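Local coordinates for protein Phenylalanine/tyrosine ammonia-lyase (Rhodosporidium toruloides, PDB 1Y2M) that catalyses the non-oxidative deamination of L-phenylalanine and L-tyrosine to trans-cinnamic acid and p-coumaric acid, the committing step of phenylpropanoid metabolism, at residues V553-I556 with D557-G561; A621-A624 with W625-A629; R570-L573 with V574-N578. All coordinates share one frame; numbering follows the deposited sequence.

Contact 1: residues V553-I556 with D557-G561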
loop_
_atom_site.group_PDB
_atom_site.type_symbol
_atom_site.label_atom_id
_atom_site.label_comp_id
_atom_site.label_asym_id
_atom_site.label_seq_id
_atom_site.Cartn_x
_atom_site.Cartn_y
_atom_site.Cartn_z
ATOM N N VAL B 553 46.636 -9.517 -36.855
ATOM C CA VAL B 553 47.015 -9.750 -38.244
ATOM C C VAL B 553 48.518 -9.996 -38.333
ATOM O O VAL B 553 48.991 -10.916 -39.016
ATOM C CB VAL B 553 46.578 -8.567 -39.123
ATOM C CG1 VAL B 553 47.089 -8.751 -40.545
ATOM C CG2 VAL B 553 45.057 -8.419 -39.097
ATOM N N SER B 554 49.287 -9.139 -37.676
ATOM C CA SER B 554 50.730 -9.199 -37.735
ATOM C C SER B 554 51.296 -10.498 -37.190
ATOM O O SER B 554 52.195 -11.103 -37.784
ATOM C CB SER B 554 51.315 -8.027 -36.965
ATOM O OG SER B 554 52.720 -8.181 -36.827
ATOM N N LEU B 555 50.758 -10.929 -36.041
ATOM C CA LEU B 555 51.218 -12.178 -35.417
ATOM C C LEU B 555 50.842 -13.376 -36.270
ATOM O O LEU B 555 51.616 -14.316 -36.400
ATOM C CB LEU B 555 50.650 -12.329 -34.003
ATOM C CG LEU B 555 51.404 -11.527 -32.937
ATOM C CD1 LEU B 555 50.556 -11.347 -31.685
ATOM C CD2 LEU B 555 52.759 -12.154 -32.610
ATOM N N ILE B 556 49.637 -13.349 -36.834
ATOM C CA ILE B 556 49.207 -14.386 -37.779
ATOM C C ILE B 556 50.161 -14.438 -38.979
ATOM O O ILE B 556 50.549 -15.512 -39.455
ATOM C CB ILE B 556 47.750 -14.144 -38.233
ATOM C CG1 ILE B 556 46.762 -14.652 -37.179
ATOM C CG2 ILE B 556 47.458 -14.790 -39.569
ATOM C CD1 ILE B 556 45.308 -14.376 -37.534
ATOM N N ASP B 557 50.546 -13.277 -39.491
ATOM C CA ASP B 557 51.480 -13.272 -40.627
ATOM C C ASP B 557 52.837 -13.817 -40.252
ATOM O O ASP B 557 53.439 -14.623 -40.989
ATOM C CB ASP B 557 51.653 -11.862 -41.186
ATOM C CG ASP B 557 50.481 -11.425 -42.002
ATOM O OD1 ASP B 557 49.708 -12.304 -42.453
ATOM O OD2 ASP B 557 50.350 -10.205 -42.219
ATOM N N GLN B 558 53.335 -13.365 -39.113
ATOM C CA GLN B 558 54.626 -13.777 -38.644
ATOM C C GLN B 558 54.681 -15.283 -38.414
ATOM O O GLN B 558 55.660 -15.935 -38.815
ATOM C CB GLN B 558 54.973 -13.040 -37.371
ATOM C CG GLN B 558 56.317 -13.413 -36.773
ATOM C CD GLN B 558 56.596 -12.709 -35.440
ATOM O OE1 GLN B 558 55.688 -12.152 -34.803
ATOM N NE2 GLN B 558 57.862 -12.744 -35.010
ATOM N N HIS B 559 53.641 -15.840 -37.801
ATOM C CA HIS B 559 53.679 -17.252 -37.399
ATOM C C HIS B 559 53.279 -18.197 -38.507
ATOM O O HIS B 559 53.860 -19.264 -38.647
ATOM C CB HIS B 559 52.843 -17.474 -36.115
ATOM C CG HIS B 559 53.507 -16.921 -34.899
ATOM N ND1 HIS B 559 54.303 -17.684 -34.078
ATOM C CD2 HIS B 559 53.600 -15.654 -34.437
ATOM C CE1 HIS B 559 54.796 -16.925 -33.115
ATOM N NE2 HIS B 559 54.390 -15.686 -33.313
ATOM N N PHE B 560 52.273 -17.807 -39.284
ATOM C CA PHE B 560 51.626 -18.699 -40.216
ATOM C C PHE B 560 51.745 -18.287 -41.667
ATOM O O PHE B 560 51.372 -19.057 -42.542
ATOM C CB PHE B 560 50.142 -18.779 -39.896
ATOM C CG PHE B 560 49.825 -19.140 -38.455
ATOM C CD1 PHE B 560 50.599 -20.066 -37.739
ATOM C CD2 PHE B 560 48.746 -18.551 -37.823
ATOM C CE1 PHE B 560 50.263 -20.396 -36.417
ATOM C CE2 PHE B 560 48.431 -18.882 -36.533
ATOM C CZ PHE B 560 49.173 -19.810 -35.847
ATOM N N GLY B 561 52.278 -17.098 -41.942
ATOM C CA GLY B 561 52.278 -16.602 -43.312
ATOM C C GLY B 561 52.922 -17.568 -44.306
ATOM O O GLY B 561 52.403 -17.796 -45.406
#
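Leu555 reaches along the helix with its CD2 methyl and overlaps both the amide of Gln558 and the imidazole of His559, the three side chains running side by side in one direction. CD2 lies 3.7 Å from Gln558 OE1 and 4.0 Å from His559 NE2, contacts with residues three and four positions further on. The His559 ring, with CG anti to the carbonyl carbon (chi1 -73°), swings back over the preceding turn and sets the CD2 corner of its edge 3.1 Å from Leu555 O, close to the ring plane. The same carbonyl accepts the backbone bond from His559 N. The Phe560 ring and Ile556 meet at longer range, Phe560 CD2 standing 4.3 Å from the CG2 methyl of Ile556, and one face of that ring carries the CB of His559, offset toward the rim. On another side of the helix Asp557 lies next to Val553, with OD2 3.9 Å from Val553 CG1, while OD1 forms a salt bridge with Arg570 NE at the start of the next helix. With an alanine here, the Arg570 guanidinium would probably lose its charged mate, and the OD2 contact on Val553 CG1 would go too. Beneath the side chains run regular i to i+4 bonds, from Asp557 N to Val553 O through Phe560 N to Ile556 O, each 2.9 Å from donor N to acceptor O. These turns lie at the C-terminal end of the long helix 506-560, away from the active site. Val553, Ile556 and Phe560 touch helix 570-587, whereas Leu555, Ile556, His559 and Phe560 meet Trp625 of helix 619-646, so the end of the long helix is wedged between these two neighbours.

Contact 2: residues A621-A624 with W625-A629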
loop_
_atom_site.group_PDB
_atom_site.type_symbol
_atom_site.label_atom_id
_atom_site.label_comp_id
_atom_site.label_asym_id
_atom_site.label_seq_id
_atom_site.Cartn_x
_atom_site.Cartn_y
_atom_site.Cartn_z
ATOM N N ALA B 621 54.192 -24.968 -33.208
ATOM C CA ALA B 621 54.128 -23.673 -33.901
ATOM C C ALA B 621 52.830 -22.950 -33.623
ATOM O O ALA B 621 52.810 -21.739 -33.385
ATOM C CB ALA B 621 54.299 -23.875 -35.363
ATOM N N VAL B 622 51.724 -23.698 -33.632
ATOM C CA VAL B 622 50.434 -23.115 -33.278
ATOM C C VAL B 622 50.438 -22.710 -31.810
ATOM O O VAL B 622 49.958 -21.625 -31.464
ATOM C CB VAL B 622 49.245 -24.043 -33.609
ATOM C CG1 VAL B 622 47.979 -23.372 -33.215
ATOM C CG2 VAL B 622 49.231 -24.314 -35.095
ATOM N N ASN B 623 50.994 -23.545 -30.939
ATOM C CA ASN B 623 51.000 -23.188 -29.510
ATOM C C ASN B 623 51.857 -21.937 -29.269
ATOM O O ASN B 623 51.547 -21.085 -28.432
ATOM C CB ASN B 623 51.498 -24.358 -28.672
ATOM C CG ASN B 623 51.279 -24.160 -27.163
ATOM O OD1 ASN B 623 50.189 -23.837 -26.714
ATOM N ND2 ASN B 623 52.327 -24.422 -26.382
ATOM N N ALA B 624 52.954 -21.840 -30.017
ATOM C CA ALA B 624 53.854 -20.664 -29.929
ATOM C C ALA B 624 53.156 -19.377 -30.304
ATOM O O ALA B 624 53.328 -18.356 -29.649
ATOM C CB ALA B 624 55.062 -20.872 -30.793
ATOM N N TRP B 625 52.378 -19.420 -31.384
ATOM C CA TRP B 625 51.541 -18.299 -31.774
ATOM C C TRP B 625 50.583 -17.920 -30.643
ATOM O O TRP B 625 50.488 -16.749 -30.230
ATOM C CB TRP B 625 50.769 -18.662 -33.038
ATOM C CG TRP B 625 49.736 -17.687 -33.353
ATOM C CD1 TRP B 625 49.905 -16.462 -33.925
ATOM C CD2 TRP B 625 48.332 -17.813 -33.092
ATOM N NE1 TRP B 625 48.703 -15.821 -34.048
ATOM C CE2 TRP B 625 47.718 -16.624 -33.535
ATOM C CE3 TRP B 625 47.530 -18.794 -32.482
ATOM C CZ2 TRP B 625 46.359 -16.413 -33.438
ATOM C CZ3 TRP B 625 46.175 -18.579 -32.410
ATOM C CH2 TRP B 625 45.605 -17.407 -32.875
ATOM N N LYS B 626 49.881 -18.924 -30.123
ATOM C CA LYS B 626 48.949 -18.738 -29.016
ATOM C C LYS B 626 49.594 -18.002 -27.822
ATOM O O LYS B 626 49.043 -17.065 -27.252
ATOM C CB LYS B 626 48.394 -20.116 -28.590
ATOM C CG LYS B 626 47.457 -20.088 -27.388
ATOM C CD LYS B 626 48.188 -20.188 -26.058
ATOM C CE LYS B 626 47.216 -20.452 -24.907
ATOM N NZ LYS B 626 47.922 -20.780 -23.625
ATOM N N VAL B 627 50.774 -18.465 -27.434
ATOM C CA VAL B 627 51.458 -17.881 -26.288
ATOM C C VAL B 627 51.904 -16.446 -26.618
ATOM O O VAL B 627 51.694 -15.497 -25.825
ATOM C CB VAL B 627 52.617 -18.773 -25.824
ATOM C CG1 VAL B 627 53.445 -18.050 -24.790
ATOM C CG2 VAL B 627 52.069 -20.078 -25.222
ATOM N N ALA B 628 52.508 -16.261 -27.787
ATOM C CA ALA B 628 52.968 -14.908 -28.163
ATOM C C ALA B 628 51.786 -13.964 -28.267
ATOM O O ALA B 628 51.847 -12.812 -27.851
ATOM C CB ALA B 628 53.720 -14.941 -29.462
ATOM N N ALA B 629 50.666 -14.435 -28.805
ATOM C CA ALA B 629 49.537 -13.560 -28.955
ATOM C C ALA B 629 48.963 -13.168 -27.609
ATOM O O ALA B 629 48.590 -12.008 -27.404
ATOM C CB ALA B 629 48.508 -14.200 -29.818
HETATM O O HOH W 1 49.866 -22.728 -24.303
#
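Asn623 and Lys626 meet through a water molecule on one side of the helix. The water donates to Asn623 OD1 at 2.7 Å and accepts from Lys626 NZ at 2.8 Å, closing a bridge between side chains three residues apart. Direct contact between them is slight, the amide oxygen Asn623 OD1 being 4.2 Å from Lys626 CD. The lysine starts with CG anti to the backbone N and then bends at chi2 (-87°), a kink that carries its chain past the asparagine and sets the ammonium beside the water. His598 ND1 supplies a second hydrogen-bond partner for NZ, and Glu610 of a neighbouring subunit forms a long, weak ion pair with it; these would together help to fix the amine. Trp625 takes another side. Its indole turns the CE3 edge to Val622 O, 3.9 Å away and near the ring plane, while Trp625 CB is closer to the same oxygen at 3.5 Å. That carbonyl in turn accepts the backbone bond of Lys626 N at 3.0 Å, one of four successive i to i+4 bonds across these turns. Ala624 and Ala628 add little bulk, and the CB of Ala628 rests on Ala624 O. Further out, the indole meets the rings of His559 and Phe601 edge-to-face and that of Phe560 at about 45°. Near the start of helix 619-646, these turns thus lie between helix 506-560 and helix 593-611, with Val622 and Asn623 packing on Leu619 and Glu610 of the second subunit.

Contact 3: residues R570-L573 with V574-N578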
loop_
_atom_site.group_PDB
_atom_site.type_symbol
_atom_site.label_atom_id
_atom_site.label_comp_id
_atom_site.label_asym_id
_atom_site.label_seq_id
_atom_site.Cartn_x
_atom_site.Cartn_y
_atom_site.Cartn_z
ATOM N N ARG B 570 44.225 -16.961 -45.729
ATOM C CA ARG B 570 44.513 -15.819 -44.834
ATOM C C ARG B 570 43.289 -14.982 -44.451
ATOM O O ARG B 570 43.057 -14.713 -43.262
ATOM C CB ARG B 570 45.607 -14.945 -45.412
ATOM C CG ARG B 570 45.958 -13.759 -44.528
ATOM C CD ARG B 570 47.297 -13.193 -44.949
ATOM N NE ARG B 570 47.677 -11.948 -44.263
ATOM C CZ ARG B 570 47.244 -10.727 -44.596
ATOM N NH1 ARG B 570 46.322 -10.549 -45.537
ATOM N NH2 ARG B 570 47.697 -9.678 -43.933
ATOM N N ASP B 571 42.515 -14.534 -45.443
ATOM C CA ASP B 571 41.245 -13.831 -45.179
ATOM C C ASP B 571 40.381 -14.623 -44.231
ATOM O O ASP B 571 39.901 -14.103 -43.232
ATOM C CB ASP B 571 40.434 -13.659 -46.465
ATOM C CG ASP B 571 40.651 -12.342 -47.118
ATOM O OD1 ASP B 571 41.724 -11.736 -46.863
ATOM O OD2 ASP B 571 39.745 -11.945 -47.906
ATOM N N GLU B 572 40.167 -15.891 -44.560
ATOM C CA GLU B 572 39.317 -16.730 -43.736
ATOM C C GLU B 572 39.844 -16.797 -42.293
ATOM O O GLU B 572 39.073 -16.719 -41.328
ATOM C CB GLU B 572 39.243 -18.145 -44.316
ATOM C CG GLU B 572 38.232 -19.020 -43.623
ATOM C CD GLU B 572 38.252 -20.490 -44.036
ATOM O OE1 GLU B 572 39.013 -20.888 -44.962
ATOM O OE2 GLU B 572 37.480 -21.249 -43.413
ATOM N N LEU B 573 41.158 -16.983 -42.161
ATOM C CA LEU B 573 41.719 -17.176 -40.823
ATOM C C LEU B 573 41.564 -15.926 -39.968
ATOM O O LEU B 573 41.182 -15.990 -38.790
ATOM C CB LEU B 573 43.198 -17.545 -40.874
ATOM C CG LEU B 573 43.800 -17.867 -39.487
ATOM C CD1 LEU B 573 43.163 -19.141 -38.928
ATOM C CD2 LEU B 573 45.291 -18.001 -39.491
ATOM N N VAL B 574 41.936 -14.780 -40.549
ATOM C CA VAL B 574 41.853 -13.519 -39.796
ATOM C C VAL B 574 40.411 -13.274 -39.369
ATOM O O VAL B 574 40.139 -12.894 -38.216
ATOM C CB VAL B 574 42.336 -12.325 -40.618
ATOM C CG1 VAL B 574 42.074 -11.047 -39.843
ATOM C CG2 VAL B 574 43.794 -12.448 -40.912
ATOM N N GLU B 575 39.487 -13.483 -40.299
ATOM C CA GLU B 575 38.081 -13.245 -40.003
ATOM C C GLU B 575 37.640 -14.138 -38.850
ATOM O O GLU B 575 36.972 -13.674 -37.951
ATOM C CB GLU B 575 37.176 -13.518 -41.217
ATOM C CG GLU B 575 35.671 -13.425 -40.886
ATOM C CD GLU B 575 34.769 -14.086 -41.940
ATOM O OE1 GLU B 575 34.866 -15.333 -42.136
ATOM O OE2 GLU B 575 33.936 -13.357 -42.540
ATOM N N LYS B 576 37.969 -15.433 -38.926
ATOM C CA LYS B 576 37.415 -16.412 -37.991
ATOM C C LYS B 576 38.102 -16.323 -36.634
ATOM O O LYS B 576 37.453 -16.475 -35.579
ATOM C CB LYS B 576 37.488 -17.816 -38.586
ATOM C CG LYS B 576 36.479 -18.045 -39.729
ATOM C CD LYS B 576 36.440 -19.525 -40.135
ATOM C CE LYS B 576 35.575 -19.796 -41.343
ATOM N NZ LYS B 576 34.237 -19.214 -41.182
ATOM N N VAL B 577 39.389 -16.017 -36.619
ATOM C CA VAL B 577 40.115 -15.784 -35.348
ATOM C C VAL B 577 39.528 -14.569 -34.638
ATOM O O VAL B 577 39.245 -14.636 -33.454
ATOM C CB VAL B 577 41.651 -15.674 -35.532
ATOM C CG1 VAL B 577 42.336 -15.020 -34.344
ATOM C CG2 VAL B 577 42.238 -17.052 -35.745
ATOM N N ASN B 578 39.302 -13.482 -35.359
ATOM C CA ASN B 578 38.662 -12.307 -34.771
ATOM C C ASN B 578 37.291 -12.623 -34.208
ATOM O O ASN B 578 36.929 -12.172 -33.110
ATOM C CB ASN B 578 38.553 -11.178 -35.823
ATOM C CG ASN B 578 39.893 -10.477 -36.134
ATOM O OD1 ASN B 578 40.819 -10.473 -35.344
ATOM N ND2 ASN B 578 39.963 -9.860 -37.303
#
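Glu572 and Lys576 cross obliquely one turn apart, carbon against carboxylate rather than charge against charge. The glutamate is stretched out, CG anti to the backbone N (chi1 -172°), and its OE2 comes 3.2 Å from Lys576 CE, with CG at 3.6 Å from the same methylene. Lys576 has a different first torsion (chi1 -72°): its CG is anti to the carbonyl carbon, beside the backbone N, which lays Lys576 CG 3.3 Å from Glu572 O, and the chain stays extended until a last bend at chi4 (-51°) turns the amine aside. NZ is thereby left 4.4 Å from OE2, beyond a salt bridge, though the opposite charges would still attract weakly. These are the first turns of helix 570-587, which follows the long helix 506-560 in the largely helical fold of the PAL/histidase family; the active site lies elsewhere. On the buried side Leu573 and Val577 point the same way, and Leu573 CD1 touches Val577 CG2 at 3.9 Å. Val577 holds that methyl beside its own backbone N, where it also rests 3.4 Å from Leu573 O. Val574 repeats the pattern, its CG2 lying 3.3 Å from Arg570 O. Arg570 only brushes this methyl with CG; its NE is salt-bridged to Asp557. Leu573 also packs on Ile556 and Phe560 of helix 506-560, while Glu572 and Lys576 both touch Val611 of helix 593-611.

From the N terminus the three contacts come in series, 1, then 3, then 2, none nested and none crossing. Each joins adjoining turns of one helix, so none closes a loop itself. Contact 1 lies at the C-terminal end of the long helix 506-560, contact 3 starts helix 570-587 after a short loop, and contact 2 follows helix 593-611, near the start of helix 619-646. Contact 1 sits between the others, its centre about 11 Å from that of contact 3 and about 10 Å from that of contact 2. Contacts 2 and 3 approach to about 4 Å between nearest atoms without touching. The side chains of contact 1 touch both others, joining helices 506-560, 570-587 and 619-646 far from the chain's centre.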